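Local coordinates for protein putative Xylose isomerase (Rhodospirillum rubrum, PDB 3QXB) that binds iron and manganese at a metal centre in a TIM barrel and is probably a sugar isomerase of the xylose isomerase-like family, at residues A[180-194]-A[222-236]. Numbering follows the deposited sequence.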
loop_
_atom_site.group_PDB
_atom_site.type_symbol
_atom_site.label_atom_id
_atom_site.label_comp_id
_atom_site.label_asym_id
_atom_site.label_seq_id
_atom_site.Cartn_x
_atom_site.Cartn_y
_atom_site.Cartn_z
ATOM N N VAL A 180 14.452 7.964 2.678
ATOM C CA VAL A 180 13.964 6.703 3.197
ATOM C C VAL A 180 15.084 5.811 3.766
ATOM O O VAL A 180 16.228 5.878 3.278
ATOM C CB VAL A 180 13.264 5.909 2.088
ATOM C CG1 VAL A 180 11.964 6.609 1.699
ATOM C CG2 VAL A 180 14.205 5.797 0.905
ATOM N N PRO A 181 14.729 4.923 4.728
ATOM C CA PRO A 181 15.714 4.125 5.486
ATOM C C PRO A 181 16.056 2.803 4.810
ATOM O O PRO A 181 16.112 1.767 5.476
ATOM C CB PRO A 181 14.997 3.875 6.833
ATOM C CG PRO A 181 13.534 3.786 6.475
ATOM C CD PRO A 181 13.364 4.790 5.307
ATOM N N LEU A 182 16.284 2.853 3.501
ATOM C CA LEU A 182 16.655 1.695 2.701
ATOM C C LEU A 182 17.912 2.041 1.920
ATOM O O LEU A 182 17.922 3.072 1.262
ATOM C CB LEU A 182 15.540 1.377 1.714
ATOM C CG LEU A 182 14.268 0.667 2.234
ATOM C CD1 LEU A 182 13.481 1.574 3.154
ATOM C CD2 LEU A 182 13.419 0.233 1.030
ATOM N N ALA A 183 18.938 1.183 1.957
ATOM C CA ALA A 183 20.160 1.325 1.118
ATOM C C ALA A 183 19.859 1.061 -0.383
ATOM O O ALA A 183 20.626 1.484 -1.252
ATOM C CB ALA A 183 21.263 0.381 1.595
ATOM N N THR A 184 18.749 0.368 -0.668
ATOM C CA THR A 184 18.302 0.085 -2.041
ATOM C C THR A 184 17.512 1.265 -2.713
ATOM O O THR A 184 17.013 1.129 -3.798
ATOM C CB THR A 184 17.418 -1.165 -2.055
ATOM O OG1 THR A 184 16.296 -0.941 -1.185
ATOM C CG2 THR A 184 18.225 -2.424 -1.622
ATOM N N GLU A 185 17.379 2.391 -2.031
ATOM C CA GLU A 185 16.678 3.559 -2.544
ATOM C C GLU A 185 17.598 4.766 -2.344
ATOM O O GLU A 185 18.622 4.679 -1.666
ATOM C CB GLU A 185 15.316 3.731 -1.852
ATOM C CG GLU A 185 14.469 2.420 -1.931
ATOM C CD GLU A 185 12.986 2.579 -1.591
ATOM O OE1 GLU A 185 12.628 3.575 -0.948
ATOM O OE2 GLU A 185 12.179 1.692 -1.950
ATOM N N PHE A 186 17.279 5.848 -3.015
ATOM C CA PHE A 186 18.047 7.072 -2.888
ATOM C C PHE A 186 17.055 8.191 -2.958
ATOM O O PHE A 186 16.154 8.115 -3.775
ATOM C CB PHE A 186 19.003 7.193 -4.057
ATOM C CG PHE A 186 19.818 8.463 -4.067
ATOM C CD1 PHE A 186 19.361 9.593 -4.720
ATOM C CD2 PHE A 186 21.058 8.502 -3.464
ATOM C CE1 PHE A 186 20.131 10.775 -4.761
ATOM C CE2 PHE A 186 21.838 9.655 -3.502
ATOM C CZ PHE A 186 21.374 10.801 -4.145
ATOM N N PRO A 187 17.211 9.244 -2.132
ATOM C CA PRO A 187 18.177 9.429 -1.050
ATOM C C PRO A 187 17.780 8.677 0.221
ATOM O O PRO A 187 16.602 8.580 0.568
ATOM C CB PRO A 187 18.145 10.941 -0.817
ATOM C CG PRO A 187 16.755 11.334 -1.193
ATOM C CD PRO A 187 16.353 10.433 -2.309
ATOM N N SER A 188 18.778 8.139 0.898
ATOM C CA SER A 188 18.590 7.421 2.112
ATOM C C SER A 188 19.199 8.189 3.263
ATOM O O SER A 188 18.498 8.608 4.180
ATOM C CB SER A 188 19.250 6.044 1.957
ATOM O OG SER A 188 19.102 5.274 3.145
ATOM N N SER A 189 20.519 8.366 3.220
ATOM C CA SER A 189 21.253 9.108 4.263
ATOM C C SER A 189 21.125 10.611 4.094
ATOM O O SER A 189 20.728 11.100 3.036
ATOM C CB SER A 189 22.739 8.749 4.230
ATOM O OG SER A 189 23.298 9.101 2.975
ATOM N N ALA A 190 21.471 11.334 5.146
ATOM C CA ALA A 190 21.578 12.789 5.088
ATOM C C ALA A 190 22.574 13.220 3.987
ATOM O O ALA A 190 22.288 14.169 3.247
ATOM C CB ALA A 190 21.967 13.365 6.497
ATOM N N ALA A 191 23.690 12.489 3.832
ATOM C CA ALA A 191 24.626 12.732 2.720
ATOM C C ALA A 191 24.023 12.526 1.325
ATOM O O ALA A 191 24.298 13.305 0.424
ATOM C CB ALA A 191 25.934 11.893 2.873
ATOM N N ASP A 192 23.204 11.484 1.133
ATOM C CA ASP A 192 22.434 11.335 -0.094
ATOM C C ASP A 192 21.508 12.537 -0.315
ATOM O O ASP A 192 21.458 13.133 -1.407
ATOM C CB ASP A 192 21.533 10.099 -0.060
ATOM C CG ASP A 192 22.277 8.768 -0.053
ATOM O OD1 ASP A 192 23.449 8.679 -0.445
ATOM O OD2 ASP A 192 21.627 7.770 0.308
ATOM N N ALA A 193 20.743 12.878 0.706
ATOM C CA ALA A 193 19.804 13.993 0.576
ATOM C C ALA A 193 20.534 15.313 0.243
ATOM O O ALA A 193 20.080 16.065 -0.615
ATOM C CB ALA A 193 18.932 14.127 1.824
ATOM N N ALA A 194 21.683 15.577 0.871
ATOM C CA ALA A 194 22.460 16.793 0.545
ATOM C C ALA A 194 22.927 16.775 -0.920
ATOM O O ALA A 194 22.904 17.798 -1.595
ATOM C CB ALA A 194 23.651 16.947 1.484
ATOM N N LEU A 222 20.351 0.832 9.881
ATOM C CA LEU A 222 21.053 1.373 8.722
ATOM C C LEU A 222 22.009 2.494 9.128
ATOM O O LEU A 222 23.168 2.481 8.713
ATOM C CB LEU A 222 20.069 1.852 7.640
ATOM C CG LEU A 222 20.688 2.267 6.308
ATOM C CD1 LEU A 222 21.609 1.167 5.744
ATOM C CD2 LEU A 222 19.558 2.628 5.328
ATOM N N PHE A 223 21.538 3.449 9.933
ATOM C CA PHE A 223 22.309 4.679 10.186
ATOM C C PHE A 223 23.205 4.690 11.445
ATOM O O PHE A 223 24.002 5.615 11.605
ATOM C CB PHE A 223 21.389 5.917 10.150
ATOM C CG PHE A 223 20.621 6.042 8.876
ATOM C CD1 PHE A 223 21.290 6.155 7.666
ATOM C CD2 PHE A 223 19.225 5.999 8.876
ATOM C CE1 PHE A 223 20.588 6.256 6.475
ATOM C CE2 PHE A 223 18.516 6.082 7.680
ATOM C CZ PHE A 223 19.195 6.207 6.480
ATOM N N GLY A 224 23.069 3.691 12.321
ATOM C CA GLY A 224 23.960 3.532 13.487
ATOM C C GLY A 224 23.986 4.807 14.305
ATOM O O GLY A 224 22.920 5.305 14.689
ATOM N N PRO A 225 25.187 5.382 14.525
ATOM C CA PRO A 225 25.274 6.600 15.335
ATOM C C PRO A 225 24.832 7.885 14.595
ATOM O O PRO A 225 24.654 8.924 15.229
ATOM C CB PRO A 225 26.760 6.647 15.718
ATOM C CG PRO A 225 27.472 6.006 14.548
ATOM C CD PRO A 225 26.512 4.950 14.024
ATOM N N GLU A 226 24.663 7.802 13.274
ATOM C CA GLU A 226 24.129 8.899 12.470
ATOM C C GLU A 226 22.588 8.843 12.414
ATOM O O GLU A 226 21.965 9.636 11.677
ATOM C CB GLU A 226 24.744 8.882 11.050
ATOM C CG GLU A 226 26.277 9.215 10.958
ATOM C CD GLU A 226 26.841 9.094 9.523
ATOM O OE1 GLU A 226 26.417 8.196 8.768
ATOM O OE2 GLU A 226 27.722 9.888 9.130
ATOM N N ALA A 227 21.980 7.902 13.168
ATOM C CA ALA A 227 20.535 7.853 13.342
ATOM C C ALA A 227 20.140 8.896 14.357
ATOM O O ALA A 227 19.754 8.571 15.455
ATOM C CB ALA A 227 20.050 6.448 13.801
ATOM N N ASP A 228 20.253 10.164 13.985
ATOM C CA ASP A 228 19.648 11.242 14.764
ATOM C C ASP A 228 19.554 12.545 13.991
ATOM O O ASP A 228 20.267 12.769 13.016
ATOM C CB ASP A 228 20.361 11.475 16.091
ATOM C CG ASP A 228 21.646 12.275 15.954
ATOM O OD1 ASP A 228 22.196 12.381 14.850
ATOM O OD2 ASP A 228 22.133 12.762 16.994
HETATM N N MSE A 229 18.683 13.415 14.481
HETATM C CA MSE A 229 18.230 14.525 13.674
HETATM C C MSE A 229 19.236 15.640 13.601
HETATM O O MSE A 229 19.219 16.355 12.623
HETATM C CB MSE A 229 16.859 15.014 14.125
HETATM C CG MSE A 229 15.738 14.026 13.806
HETATM SE SE MSE A 229 15.416 13.846 11.936
HETATM C CE MSE A 229 14.814 15.641 11.610
ATOM N N ASP A 230 20.145 15.761 14.583
ATOM C CA ASP A 230 21.184 16.806 14.515
ATOM C C ASP A 230 22.098 16.577 13.313
ATOM O O ASP A 230 22.583 17.535 12.716
ATOM C CB ASP A 230 22.033 16.892 15.796
ATOM C CG ASP A 230 21.250 17.402 16.992
ATOM O OD1 ASP A 230 20.523 18.423 16.888
ATOM O OD2 ASP A 230 21.376 16.781 18.058
ATOM N N HIS A 231 22.336 15.310 12.975
ATOM C CA HIS A 231 23.160 14.985 11.813
ATOM C C HIS A 231 22.445 15.434 10.531
ATOM O O HIS A 231 23.074 15.854 9.566
ATOM C CB HIS A 231 23.455 13.476 11.785
ATOM C CG HIS A 231 24.146 13.017 10.541
ATOM N ND1 HIS A 231 25.447 13.362 10.248
ATOM C CD2 HIS A 231 23.719 12.227 9.521
ATOM C CE1 HIS A 231 25.782 12.830 9.083
ATOM N NE2 HIS A 231 24.756 12.135 8.623
ATOM N N TRP A 232 21.115 15.358 10.538
ATOM C CA TRP A 232 20.321 15.782 9.379
ATOM C C TRP A 232 20.400 17.310 9.250
ATOM O O TRP A 232 20.629 17.829 8.149
ATOM C CB TRP A 232 18.897 15.215 9.462
ATOM C CG TRP A 232 18.881 13.829 8.918
ATOM C CD1 TRP A 232 19.243 12.695 9.564
ATOM C CD2 TRP A 232 18.561 13.443 7.571
ATOM N NE1 TRP A 232 19.162 11.619 8.710
ATOM C CE2 TRP A 232 18.741 12.058 7.481
ATOM C CE3 TRP A 232 18.154 14.150 6.432
ATOM C CZ2 TRP A 232 18.504 11.352 6.312
ATOM C CZ3 TRP A 232 17.927 13.452 5.254
ATOM C CH2 TRP A 232 18.106 12.066 5.204
HETATM N N MSE A 233 20.282 18.032 10.356
HETATM C CA MSE A 233 20.452 19.488 10.293
HETATM C C MSE A 233 21.883 19.887 9.880
HETATM O O MSE A 233 22.060 20.823 9.096
HETATM C CB MSE A 233 20.070 20.155 11.614
HETATM C CG MSE A 233 18.596 19.952 11.997
HETATM SE SE MSE A 233 17.336 20.347 10.596
HETATM C CE MSE A 233 16.555 21.977 11.295
ATOM N N ASP A 234 22.893 19.178 10.381
ATOM C CA ASP A 234 24.280 19.499 10.010
ATOM C C ASP A 234 24.511 19.436 8.497
ATOM O O ASP A 234 25.149 20.295 7.922
ATOM C CB ASP A 234 25.280 18.580 10.715
ATOM C CG ASP A 234 25.321 18.797 12.232
ATOM O OD1 ASP A 234 24.931 19.895 12.700
ATOM O OD2 ASP A 234 25.715 17.845 12.954
ATOM N N LEU A 235 23.959 18.431 7.834
ATOM C CA LEU A 235 24.218 18.254 6.416
ATOM C C LEU A 235 23.123 18.874 5.510
ATOM O O LEU A 235 23.389 19.213 4.354
ATOM C CB LEU A 235 24.409 16.755 6.122
ATOM C CG LEU A 235 25.619 16.054 6.758
ATOM C CD1 LEU A 235 25.779 14.714 6.062
ATOM C CD2 LEU A 235 26.959 16.889 6.738
ATOM N N CYS A 236 21.898 19.009 6.022
ATOM C CA CYS A 236 20.726 19.322 5.175
ATOM C C CYS A 236 19.819 20.479 5.625
ATOM O O CYS A 236 18.864 20.782 4.949
ATOM C CB CYS A 236 19.869 18.069 5.017
ATOM S SG CYS A 236 20.704 16.665 4.227
HETATM O O HOH W 1 25.059 10.806 6.219
#
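The first turn of helix 190-200 lies on the face of an indole: Ala190 CB stands 3.7 Å from the centroid of the five-membered ring of Trp232, 17° off its normal, a CH-pi contact. Ala190 N covers the same face farther out, 3.2 Å from Trp232 CZ2, while Ser188 O comes to the ring edge near its plane. Ala193 CB touches Trp232 CZ3 at 3.6 Å. With CG anti to the carbonyl carbon (chi1 -84°), Trp232 swings its ring system out from helix 229-236 under this turn. The methyl of Ala190 is a knob in a hole formed by Trp232, His231, Leu235 and Cys236. A serine in place of Trp232 would probably take the indole face from under the Ala190 methyl, leave Ala193 without its ring contact and open a gap. Cys236 SG approaches Ala190 O at 3.1 Å. At the outer margin a water links Ala191 N, from which it accepts, to His231 NE2, 2.8 Å away in the imidazole plane.

The loop ahead of the helix meets the end of helix 220-223: Phe223 CZ is 3.4 Å from Ser188 O, and Leu222 CD2 3.5 Å from Ser188 OG. In the capping box that fixes this helix start, Asp192 N donates to Ser189 OG; Asp192 OD2 accepts from Ser189 N, above the carboxylate plane, and from Ser188 N. Pro181 touches His216, a metal ligand.

The axes of segments 190-194 and 229-236 approach to 8.9 Å at 24°, nearly parallel, as expected of helices following strands 174-177 and 208-213 in successive beta-alpha units of a TIM barrel.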